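PDB 6BA1: inosine-uridine preferring nucleoside hydrolase from Gardnerella vaginalis 315-A, which belongs to the nucleoside hydrolase family and holds a calcium ion in an alpha/beta fold built round a mixed central sheet. Local coordinates for residues G14-L19 / M226-Y230; L32-T36 / A110-I114; L52-L57 / I98-K104; T130-T134 / N173-D177; D257-T262 / G299-F305. One frame throughout, in Å; residues are numbered along the deposited sequence.

Interaction 1: residues G14-L19 / M226-Y230. With CA (calcium ion), chain S.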
# COMPACT_ATOMS: atom_id res chain seq x y z
N GLY A 14 -3.23 3.77 28.47
CA GLY A 14 -2.57 4.10 27.19
C GLY A 14 -1.74 5.37 27.26
O GLY A 14 -2.27 6.43 27.58
N VAL A 15 -0.46 5.27 26.93
CA VAL A 15 0.48 6.39 27.04
C VAL A 15 0.28 7.40 25.92
O VAL A 15 0.02 8.57 26.18
CB VAL A 15 1.96 5.95 27.07
CG1 VAL A 15 2.89 7.16 27.17
CG2 VAL A 15 2.21 5.00 28.24
N ASP A 16 0.41 6.93 24.68
CA ASP A 16 0.10 7.77 23.51
C ASP A 16 -1.38 8.18 23.51
O ASP A 16 -1.72 9.26 23.03
CB ASP A 16 0.53 7.14 22.15
CG ASP A 16 0.31 5.63 22.06
OD1 ASP A 16 -0.80 5.14 22.35
OD2 ASP A 16 1.28 4.92 21.70
N ASP A 17 -2.24 7.33 24.07
CA ASP A 17 -3.66 7.65 24.20
C ASP A 17 -3.93 8.89 25.07
O ASP A 17 -4.82 9.67 24.74
CB ASP A 17 -4.44 6.43 24.71
CG ASP A 17 -4.47 5.29 23.70
OD1 ASP A 17 -3.47 4.54 23.57
OD2 ASP A 17 -5.49 5.14 23.00
N THR A 18 -3.16 9.10 26.14
CA THR A 18 -3.32 10.33 26.95
C THR A 18 -2.75 11.55 26.25
O THR A 18 -3.20 12.68 26.50
CB THR A 18 -2.67 10.29 28.34
OG1 THR A 18 -1.25 10.35 28.22
CG2 THR A 18 -3.11 9.09 29.13
N LEU A 19 -1.73 11.34 25.42
CA LEU A 19 -1.20 12.41 24.59
C LEU A 19 -2.25 12.86 23.57
O LEU A 19 -2.31 14.03 23.22
CB LEU A 19 0.10 11.99 23.91
CG LEU A 19 1.28 11.65 24.83
CD1 LEU A 19 2.49 11.24 24.00
CD2 LEU A 19 1.62 12.83 25.73
N MET A 226 5.54 10.34 32.48
CA MET A 226 4.82 9.30 31.75
C MET A 226 5.50 8.92 30.44
O MET A 226 5.81 7.75 30.22
CB MET A 226 3.41 9.79 31.45
CG MET A 226 2.52 8.75 30.79
SD MET A 226 1.33 9.54 29.71
CE MET A 226 -0.03 8.42 29.97
N THR A 227 5.72 9.90 29.58
CA THR A 227 6.32 9.67 28.26
C THR A 227 7.81 9.29 28.34
O THR A 227 8.35 8.70 27.41
CB THR A 227 6.14 10.88 27.33
OG1 THR A 227 6.67 12.06 27.95
CG2 THR A 227 4.67 11.12 27.04
N ASP A 228 8.48 9.62 29.45
CA ASP A 228 9.86 9.17 29.69
C ASP A 228 9.95 7.67 29.99
O ASP A 228 10.94 7.05 29.65
CB ASP A 228 10.52 10.00 30.81
CG ASP A 228 10.90 11.42 30.37
OD1 ASP A 228 10.52 11.83 29.24
OD2 ASP A 228 11.56 12.13 31.15
N PHE A 229 8.92 7.10 30.62
CA PHE A 229 8.79 5.63 30.73
C PHE A 229 8.60 5.01 29.35
O PHE A 229 9.19 3.98 29.03
CB PHE A 229 7.62 5.24 31.64
CG PHE A 229 7.53 3.76 31.91
CD1 PHE A 229 6.89 2.90 31.00
CD2 PHE A 229 8.08 3.20 33.07
CE1 PHE A 229 6.80 1.54 31.25
CE2 PHE A 229 7.99 1.84 33.32
CZ PHE A 229 7.35 1.01 32.40
N TYR A 230 7.76 5.66 28.55
CA TYR A 230 7.46 5.26 27.17
C TYR A 230 8.69 5.32 26.26
O TYR A 230 8.86 4.46 25.39
CB TYR A 230 6.33 6.16 26.65
CG TYR A 230 5.69 5.81 25.32
CD1 TYR A 230 5.08 4.57 25.11
CD2 TYR A 230 5.62 6.75 24.30
CE1 TYR A 230 4.45 4.28 23.91
CE2 TYR A 230 4.98 6.48 23.09
CZ TYR A 230 4.41 5.24 22.90
OH TYR A 230 3.81 4.97 21.69
CA CA S . -3.48 3.08 21.50

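Interaction 2: residues L32-T36 / A110-I114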
# COMPACT_ATOMS: atom_id res chain seq x y z
N LEU A 32 -14.39 18.21 23.25
CA LEU A 32 -14.30 16.79 23.59
C LEU A 32 -15.53 16.41 24.42
O LEU A 32 -15.60 16.75 25.59
CB LEU A 32 -13.00 16.48 24.34
CG LEU A 32 -12.79 15.08 24.90
CD1 LEU A 32 -13.10 13.99 23.90
CD2 LEU A 32 -11.38 14.92 25.44
N ILE A 33 -16.49 15.71 23.80
CA ILE A 33 -17.74 15.35 24.46
C ILE A 33 -17.50 14.23 25.47
O ILE A 33 -17.97 14.30 26.61
CB ILE A 33 -18.84 14.84 23.48
CG1 ILE A 33 -19.11 15.84 22.36
CG2 ILE A 33 -20.15 14.60 24.23
CD1 ILE A 33 -19.87 15.23 21.20
N GLY A 34 -16.83 13.17 25.03
CA GLY A 34 -16.55 12.03 25.88
C GLY A 34 -15.40 11.16 25.41
O GLY A 34 -14.96 11.26 24.28
N ILE A 35 -14.93 10.31 26.31
CA ILE A 35 -13.89 9.34 26.04
C ILE A 35 -14.52 7.97 26.17
O ILE A 35 -14.82 7.53 27.26
CB ILE A 35 -12.70 9.49 27.02
CG1 ILE A 35 -11.97 10.80 26.74
CG2 ILE A 35 -11.75 8.31 26.92
CD1 ILE A 35 -10.93 11.18 27.76
N THR A 36 -14.75 7.32 25.04
CA THR A 36 -15.14 5.92 25.02
C THR A 36 -13.92 5.05 25.38
O THR A 36 -12.84 5.25 24.84
CB THR A 36 -15.68 5.54 23.64
OG1 THR A 36 -16.95 6.19 23.44
CG2 THR A 36 -15.85 4.03 23.55
N ALA A 110 -20.84 2.62 25.84
CA ALA A 110 -20.20 3.50 24.86
C ALA A 110 -20.71 3.25 23.46
O ALA A 110 -20.73 4.16 22.63
CB ALA A 110 -18.70 3.32 24.91
N VAL A 111 -21.11 2.00 23.20
CA VAL A 111 -21.81 1.64 21.97
C VAL A 111 -23.00 2.60 21.75
O VAL A 111 -23.10 3.24 20.70
CB VAL A 111 -22.32 0.18 22.00
CG1 VAL A 111 -22.96 -0.21 20.67
CG2 VAL A 111 -21.20 -0.80 22.38
N ASP A 112 -23.86 2.71 22.76
CA ASP A 112 -25.06 3.57 22.69
C ASP A 112 -24.74 5.06 22.73
O ASP A 112 -25.46 5.85 22.12
CB ASP A 112 -26.04 3.24 23.83
CG ASP A 112 -26.61 1.84 23.72
OD1 ASP A 112 -26.86 1.35 22.60
OD2 ASP A 112 -26.83 1.23 24.79
N PHE A 113 -23.69 5.45 23.46
CA PHE A 113 -23.26 6.85 23.51
C PHE A 113 -22.85 7.36 22.13
O PHE A 113 -23.17 8.49 21.76
CB PHE A 113 -22.10 7.03 24.49
CG PHE A 113 -21.48 8.41 24.43
CD1 PHE A 113 -22.25 9.55 24.66
CD2 PHE A 113 -20.13 8.56 24.13
CE1 PHE A 113 -21.69 10.81 24.60
CE2 PHE A 113 -19.56 9.83 24.07
CZ PHE A 113 -20.34 10.95 24.31
N ILE A 114 -22.13 6.52 21.38
CA ILE A 114 -21.72 6.84 20.02
C ILE A 114 -22.96 7.02 19.13
O ILE A 114 -23.12 8.05 18.48
CB ILE A 114 -20.78 5.76 19.44
CG1 ILE A 114 -19.42 5.81 20.16
CG2 ILE A 114 -20.56 5.94 17.93
CD1 ILE A 114 -18.59 4.55 20.03

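Interaction 3: residues L52-L57 / I98-K104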
# COMPACT_ATOMS: atom_id res chain seq x y z
N LEU A 52 -10.54 8.95 33.36
CA LEU A 52 -11.16 9.80 34.37
C LEU A 52 -10.11 10.59 35.15
O LEU A 52 -10.19 11.82 35.22
CB LEU A 52 -12.00 8.98 35.35
CG LEU A 52 -13.26 8.31 34.79
CD1 LEU A 52 -13.69 7.14 35.68
CD2 LEU A 52 -14.40 9.32 34.64
N ALA A 53 -9.13 9.88 35.69
CA ALA A 53 -8.05 10.48 36.48
C ALA A 53 -7.24 11.55 35.73
O ALA A 53 -6.86 12.57 36.31
CB ALA A 53 -7.11 9.40 37.00
N ILE A 54 -6.99 11.30 34.45
CA ILE A 54 -6.17 12.18 33.62
C ILE A 54 -6.95 13.41 33.16
O ILE A 54 -6.43 14.52 33.21
CB ILE A 54 -5.53 11.39 32.45
CG1 ILE A 54 -4.44 10.46 33.01
CG2 ILE A 54 -4.91 12.32 31.40
CD1 ILE A 54 -4.28 9.15 32.27
N THR A 55 -8.19 13.20 32.71
CA THR A 55 -9.07 14.32 32.34
C THR A 55 -9.23 15.31 33.50
O THR A 55 -9.20 16.53 33.29
CB THR A 55 -10.46 13.84 31.88
OG1 THR A 55 -10.97 12.85 32.79
CG2 THR A 55 -10.38 13.25 30.50
N ASP A 56 -9.39 14.77 34.71
CA ASP A 56 -9.37 15.57 35.95
C ASP A 56 -8.07 16.36 36.07
O ASP A 56 -8.10 17.58 36.19
CB ASP A 56 -9.54 14.68 37.20
CG ASP A 56 -10.99 14.26 37.43
OD1 ASP A 56 -11.82 14.31 36.50
OD2 ASP A 56 -11.28 13.85 38.58
N LEU A 57 -6.93 15.65 36.02
CA LEU A 57 -5.61 16.27 36.23
C LEU A 57 -5.31 17.45 35.30
O LEU A 57 -4.69 18.43 35.72
CB LEU A 57 -4.49 15.23 36.11
CG LEU A 57 -3.11 15.68 36.61
CD1 LEU A 57 -3.00 15.51 38.11
CD2 LEU A 57 -1.99 14.92 35.91
N ILE A 98 -0.92 8.65 40.25
CA ILE A 98 -1.85 9.75 40.01
C ILE A 98 -3.15 9.44 40.76
O ILE A 98 -3.63 8.30 40.71
CB ILE A 98 -2.08 9.96 38.49
CG1 ILE A 98 -2.96 11.19 38.22
CG2 ILE A 98 -2.65 8.71 37.82
CD1 ILE A 98 -3.22 11.44 36.74
N PRO A 99 -3.72 10.43 41.48
CA PRO A 99 -4.93 10.13 42.25
C PRO A 99 -6.11 9.68 41.38
O PRO A 99 -6.34 10.25 40.31
CB PRO A 99 -5.24 11.46 42.95
CG PRO A 99 -4.52 12.51 42.16
CD PRO A 99 -3.28 11.83 41.67
N ASP A 100 -6.84 8.66 41.84
CA ASP A 100 -8.07 8.21 41.19
C ASP A 100 -9.08 9.35 41.17
O ASP A 100 -9.18 10.11 42.14
CB ASP A 100 -8.71 7.05 41.96
CG ASP A 100 -7.89 5.77 41.90
OD1 ASP A 100 -6.67 5.84 41.65
OD2 ASP A 100 -8.46 4.68 42.11
N SER A 101 -9.81 9.49 40.07
CA SER A 101 -10.90 10.45 40.02
C SER A 101 -12.07 9.89 40.84
O SER A 101 -12.41 8.71 40.70
CB SER A 101 -11.37 10.70 38.60
OG SER A 101 -12.50 11.55 38.57
N PRO A 102 -12.70 10.73 41.68
CA PRO A 102 -13.91 10.29 42.37
C PRO A 102 -15.14 10.21 41.45
O PRO A 102 -16.14 9.59 41.85
CB PRO A 102 -14.10 11.35 43.45
CG PRO A 102 -13.48 12.58 42.88
CD PRO A 102 -12.35 12.13 42.00
N ARG A 103 -15.07 10.81 40.26
CA ARG A 103 -16.09 10.63 39.21
C ARG A 103 -15.91 9.23 38.72
O ARG A 103 -14.83 8.63 38.85
CB ARG A 103 -15.93 11.64 38.03
CG ARG A 103 -15.33 12.90 38.48
CD ARG A 103 -15.11 14.05 37.41
NE ARG A 103 -14.41 13.57 36.22
CZ ARG A 103 -14.99 13.12 35.12
NH1 ARG A 103 -16.32 13.04 35.05
NH2 ARG A 103 -14.31 12.74 34.04
N LYS A 104 -17.00 8.67 38.18
CA LYS A 104 -17.02 7.31 37.66
C LYS A 104 -17.66 7.22 36.28
O LYS A 104 -18.16 8.22 35.76
CB LYS A 104 -17.72 6.39 38.68
CG LYS A 104 -16.90 6.23 39.96
CD LYS A 104 -16.69 4.82 40.58
CE LYS A 104 -15.25 4.69 41.13
NZ LYS A 104 -15.13 3.81 42.31

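Interaction 4: residues T130-T134 / N173-D177. With CA (calcium ion), chain S.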
# COMPACT_ATOMS: atom_id res chain seq x y z
N THR A 130 -8.36 5.48 18.73
CA THR A 130 -6.95 5.06 18.70
C THR A 130 -6.71 3.83 19.58
O THR A 130 -5.62 3.63 20.15
CB THR A 130 -6.01 6.22 19.09
OG1 THR A 130 -5.96 6.33 20.52
CG2 THR A 130 -6.49 7.53 18.49
N GLY A 131 -7.76 3.02 19.71
CA GLY A 131 -7.65 1.66 20.19
C GLY A 131 -8.29 0.79 19.13
O GLY A 131 -8.58 1.25 18.03
N PRO A 132 -8.51 -0.49 19.46
CA PRO A 132 -9.30 -1.38 18.62
C PRO A 132 -10.63 -0.80 18.17
O PRO A 132 -11.25 0.01 18.88
CB PRO A 132 -9.52 -2.58 19.52
CG PRO A 132 -8.26 -2.65 20.32
CD PRO A 132 -7.81 -1.23 20.52
N MET A 133 -11.07 -1.23 17.00
CA MET A 133 -12.30 -0.74 16.38
C MET A 133 -13.54 -1.43 16.93
O MET A 133 -14.67 -1.01 16.61
CB MET A 133 -12.23 -0.93 14.85
CG MET A 133 -10.91 -0.51 14.20
SD MET A 133 -10.11 0.96 14.90
CE MET A 133 -11.29 2.20 14.43
N THR A 134 -13.34 -2.47 17.75
CA THR A 134 -14.40 -3.25 18.43
C THR A 134 -15.67 -2.48 18.77
O THR A 134 -16.78 -2.97 18.52
CB THR A 134 -13.86 -3.87 19.74
OG1 THR A 134 -12.56 -4.44 19.51
CG2 THR A 134 -14.80 -4.95 20.27
N ASN A 173 -3.51 -2.02 17.09
CA ASN A 173 -4.95 -1.73 17.22
C ASN A 173 -5.84 -2.56 16.25
O ASN A 173 -6.95 -2.98 16.62
CB ASN A 173 -5.22 -0.21 17.05
CG ASN A 173 -4.61 0.64 18.17
OD1 ASN A 173 -4.61 0.24 19.35
ND2 ASN A 173 -4.10 1.81 17.82
N ILE A 174 -5.33 -2.83 15.05
CA ILE A 174 -6.04 -3.69 14.10
C ILE A 174 -5.87 -5.16 14.49
O ILE A 174 -6.81 -5.94 14.40
CB ILE A 174 -5.53 -3.48 12.65
CG1 ILE A 174 -5.69 -2.02 12.22
CG2 ILE A 174 -6.27 -4.40 11.67
CD1 ILE A 174 -7.11 -1.59 11.92
N SER A 175 -4.67 -5.52 14.93
CA SER A 175 -4.35 -6.89 15.37
C SER A 175 -5.30 -7.41 16.44
O SER A 175 -5.71 -8.57 16.39
CB SER A 175 -2.91 -6.97 15.87
OG SER A 175 -2.66 -8.19 16.54
N GLN A 176 -5.65 -6.55 17.40
CA GLN A 176 -6.45 -6.95 18.56
C GLN A 176 -7.89 -7.34 18.16
O GLN A 176 -8.49 -8.23 18.77
CB GLN A 176 -6.49 -5.85 19.63
CG GLN A 176 -6.24 -6.36 21.05
CD GLN A 176 -4.79 -6.34 21.42
OE1 GLN A 176 -4.10 -5.32 21.30
NE2 GLN A 176 -4.30 -7.50 21.90
N ASP A 177 -8.43 -6.64 17.16
CA ASP A 177 -9.71 -7.02 16.55
C ASP A 177 -9.72 -6.65 15.06
O ASP A 177 -10.08 -5.52 14.69
CB ASP A 177 -10.88 -6.36 17.28
CG ASP A 177 -12.22 -7.01 16.96
OD1 ASP A 177 -12.33 -7.79 15.98
OD2 ASP A 177 -13.17 -6.74 17.72
CA CA S . -3.48 3.08 21.50

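Interaction 5: residues D257-T262 / G299-F305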
# COMPACT_ATOMS: atom_id res chain seq x y z
N ASP A 257 -7.18 19.25 11.91
CA ASP A 257 -6.57 19.86 10.74
C ASP A 257 -6.15 18.79 9.73
O ASP A 257 -5.02 18.29 9.80
CB ASP A 257 -5.37 20.72 11.17
CG ASP A 257 -4.66 21.38 10.00
OD1 ASP A 257 -5.31 21.66 8.97
OD2 ASP A 257 -3.45 21.62 10.12
N PRO A 258 -7.04 18.43 8.77
CA PRO A 258 -6.68 17.38 7.81
C PRO A 258 -5.53 17.71 6.84
O PRO A 258 -5.04 16.81 6.17
CB PRO A 258 -8.00 17.13 7.06
CG PRO A 258 -8.78 18.38 7.22
CD PRO A 258 -8.40 18.95 8.55
N THR A 259 -5.10 18.98 6.78
CA THR A 259 -3.96 19.37 5.95
C THR A 259 -2.59 18.96 6.52
O THR A 259 -1.58 19.11 5.84
CB THR A 259 -3.92 20.89 5.69
OG1 THR A 259 -3.58 21.58 6.89
CG2 THR A 259 -5.26 21.40 5.15
N LEU A 260 -2.54 18.45 7.76
CA LEU A 260 -1.30 17.89 8.31
C LEU A 260 -0.83 16.63 7.60
O LEU A 260 0.34 16.25 7.71
CB LEU A 260 -1.45 17.59 9.82
CG LEU A 260 -1.30 18.77 10.79
CD1 LEU A 260 -1.84 18.41 12.15
CD2 LEU A 260 0.14 19.22 10.89
N VAL A 261 -1.72 15.97 6.87
CA VAL A 261 -1.47 14.68 6.25
C VAL A 261 -1.81 14.74 4.75
O VAL A 261 -2.66 15.53 4.33
CB VAL A 261 -2.28 13.62 7.04
CG1 VAL A 261 -2.85 12.52 6.17
CG2 VAL A 261 -1.41 13.03 8.14
N THR A 262 -1.14 13.91 3.96
CA THR A 262 -1.46 13.69 2.54
C THR A 262 -2.03 12.28 2.40
O THR A 262 -1.34 11.30 2.68
CB THR A 262 -0.21 13.82 1.65
OG1 THR A 262 0.55 14.97 2.05
CG2 THR A 262 -0.61 13.98 0.19
N GLY A 299 1.69 10.60 3.46
CA GLY A 299 2.63 11.68 3.79
C GLY A 299 2.15 12.50 4.96
O GLY A 299 0.96 12.50 5.27
N VAL A 300 3.08 13.21 5.60
CA VAL A 300 2.78 13.99 6.81
C VAL A 300 3.78 15.13 7.01
O VAL A 300 4.97 14.98 6.73
CB VAL A 300 2.71 13.07 8.06
CG1 VAL A 300 3.98 12.23 8.21
CG2 VAL A 300 2.44 13.87 9.33
N ASP A 301 3.29 16.27 7.49
CA ASP A 301 4.10 17.45 7.79
C ASP A 301 4.63 17.32 9.23
O ASP A 301 4.06 17.89 10.15
CB ASP A 301 3.24 18.71 7.60
CG ASP A 301 4.04 20.00 7.61
OD1 ASP A 301 5.18 20.03 8.13
OD2 ASP A 301 3.50 21.01 7.09
N VAL A 302 5.72 16.57 9.40
CA VAL A 302 6.20 16.17 10.74
C VAL A 302 6.63 17.36 11.62
O VAL A 302 6.27 17.40 12.79
CB VAL A 302 7.35 15.12 10.66
CG1 VAL A 302 7.93 14.82 12.05
CG2 VAL A 302 6.86 13.85 10.00
N PRO A 303 7.40 18.31 11.07
CA PRO A 303 7.83 19.46 11.89
C PRO A 303 6.70 20.40 12.31
O PRO A 303 6.77 20.99 13.40
CB PRO A 303 8.83 20.19 10.99
CG PRO A 303 9.23 19.19 9.97
CD PRO A 303 8.00 18.39 9.72
N ARG A 304 5.68 20.55 11.46
CA ARG A 304 4.50 21.35 11.80
C ARG A 304 3.62 20.64 12.81
O ARG A 304 3.11 21.28 13.73
CB ARG A 304 3.69 21.68 10.54
CG ARG A 304 2.74 22.86 10.73
CD ARG A 304 1.94 23.13 9.48
NE ARG A 304 0.73 22.32 9.38
CZ ARG A 304 -0.03 22.23 8.28
NH1 ARG A 304 0.28 22.89 7.17
NH2 ARG A 304 -1.12 21.46 8.29
N PHE A 305 3.43 19.34 12.63
CA PHE A 305 2.72 18.52 13.62
C PHE A 305 3.41 18.55 14.98
O PHE A 305 2.75 18.74 16.00
CB PHE A 305 2.58 17.07 13.15
CG PHE A 305 2.20 16.11 14.24
CD1 PHE A 305 3.10 15.14 14.68
CD2 PHE A 305 0.96 16.20 14.85
CE1 PHE A 305 2.75 14.25 15.68
CE2 PHE A 305 0.60 15.33 15.86
CZ PHE A 305 1.50 14.36 16.29

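Interaction 1: residues G14-L19 / M226-Y230
M226, V15 and Y230 contribute most of the surface buried where the first turn of helix 15-25 meets helix 218-237. V15 points into the gap between the neighbouring side chains M226 and Y230, which lie one helical turn apart. Its CG1 lies 3.8 Å from M226 SD and 3.6 Å from Y230 CG, and the same methyl sits off-centre over the tyrosine ring in a CH-pi contact, 4.1 Å from the centroid. The terminal methyl of M226 reaches further back, with CE 3.6 Å from V15 CA. V15, D16 and D17 lie in the DxDxxxDD signature of nucleoside hydrolases, whose second aspartate is D12. D16 OD2 receives a weak hydrogen bond from Y230 OH (2.5 Å), while the adjacent D17 makes no contact with 226-230 and binds calcium through OD1 at 2.5 Å, together with D12, T130 and D248. The two short axes run at 140° to each other, 10.3 Å apart at closest, and L19 CD2 adds an apolar touch on T227 CG2 at 3.7 Å.

Interaction 2: residues L32-T36 / A110-I114
This is a helix-on-sheet contact in the Rossmann-like part of the fold: the start of helix 110-121 packs on strand 31-37, running roughly antiparallel to it, on one face of the central sheet. Strand 31-37 is hydrogen-bonded to strands 6-11 and 64-67, and the helix leads into strand 125-129 of the same sheet. The two short axes pass 9.4 Å apart at 146°. The regular alternation is broken at I33 (psi -50°), so that I33, the position of G34 and T36 all face the helix, while I35 points away, onto A51 and T55 of helix 44-57. F113 is the main element on the helix side. Its ring edge meets I33 CG2, 3.7 Å from CZ, and the ring stacks with Y66 of the adjoining strand. G34 leaves room for it, since a beta carbon there would come only 2.9 Å from F113 CE2. No hydrogen bond crosses this interface. At closest, T36 CG2 lies 3.2 Å from A110 CB, at the first residue of the helix.

Interaction 3: residues L52-L57 / I98-K104
An extended loop packs along the last turns of helix 44-57, on the outer side of the alpha/beta fold, and an ST turn in that loop sets up its polar link to the helix. In the turn, S101 OG accepts from R103 N (3.2 Å) and in turn donates to D56 OD2 at 2.6 Å. The other carboxylate oxygen, D56 OD1, takes R103 NE at 2.7 Å in a hydrogen-bonded salt bridge, so this one aspartate ties down both the serine and the arginine of the loop. L52 CD2 lies over one face of the guanidinium, 3.5 Å from R103 NH2, and D56 OD1 at its edge. R103 NH2 also hydrogen-bonds to the backbone oxygen of V63, which ties the loop to the chain just before strand 64-67.

Toward the other end the chemistry becomes apolar. I98 extends its side chain over the helix, where its CD1 lies 3.8 Å from L57 CD2 and 4.0 Å from I54 CG1; F222 of helix 218-237 touches all three residues. Between these two patches the chains run closest at A53 and S101, whose CA atoms are 4.5 Å apart. The small side chain of A53 permits this approach, with its CB resting 3.5 Å from P99 O.

Interaction 4: residues T130-T134 / N173-D177
T130 opens the loop that follows strand 125-129 and brings the calcium site to this end of the central sheet. Its backbone oxygen binds the ion at 2.6 Å, alongside D12, D17 and D248, so the main chain itself supplies a ligand in a site otherwise made of aspartates. N173, from the start of helix 172-176, lies beside this piece of chain and is the residue most covered by the contact. Its ND2 is hydrogen-bonded to M156 O, and its OD1 stands 3.7 Å from the calcium, beyond bonding distance. G131 passes next, its CA 3.5 Å from N173 OD1. P132 then packs against the helix: its CA makes a CA-H...O contact with N173 O at 3.5 Å, its CD is 3.7 Å from N173 OD1, and its CG lies 3.7 Å from Q176 CB. M133 turns its side chain to L155, A181 and L184, thus filling space between the sheet and helix 178-187. At the end of the segment, T134 meets D177, the N-cap residue of helix 178-187. D177 OD1 caps the backbone N of A180, while OD2 accepts from S73 N. T134 OG1, which is also hydrogen-bonded to Y39 OH, donates to D177 OD2 at 3.0 Å.

Interaction 5: residues D257-T262 / G299-F305
The backbones pair as antiparallel strands at the margin of the mixed sheet, where strand 261-265 runs against strand 295-300. T262 and G299 form a hydrogen-bonded pair, with T262 N to G299 O at 2.8 Å and G299 N to T262 O at 3.2 Å; V261 and V300 form the adjacent non-hydrogen-bonded pair. One further bond, D301 N to L260 O at 3.0 Å, extends the pairing to where one chain enters the sheet and the other leaves it. The valines share a face, V261 CG2 lying 4.1 Å from V300 CG2, and both touch V198. L260 is the most covered residue: its CD2 packs 4.0 Å from F305 CB and 3.5 Å from R304 NE. D301 N-caps helix 302-319, accepting weakly from R304 N. R304 reaches back from that helix to the turn preceding strand 261-265, where its NH2 forms a salt bridge with D257 OD2 at 3.0 Å and donates to T259 OG1 at 2.8 Å.

In the fold
Interactions 1, 2 and 4 are buried, whereas interactions 3 and 5 lie farther out and are partly exposed. Interactions 1 and 4 share the calcium, one supplying a carboxylate and the other a backbone oxygen, and D17 OD2 comes within 2.8 Å of T130 OG1. Interaction 3 touches two of the buried contacts through helix 44-57: I54 CD1 lies 3.4 Å from T18 CG2 of interaction 1, and T55 CG2 lies 3.5 Å from I35 CD1 of interaction 2. Interactions 2 and 5 both reach the central sheet, their centres about 27 Å apart. Salt bridges between segments occur in the two outer contacts, while interaction 2 relies on apolar packing.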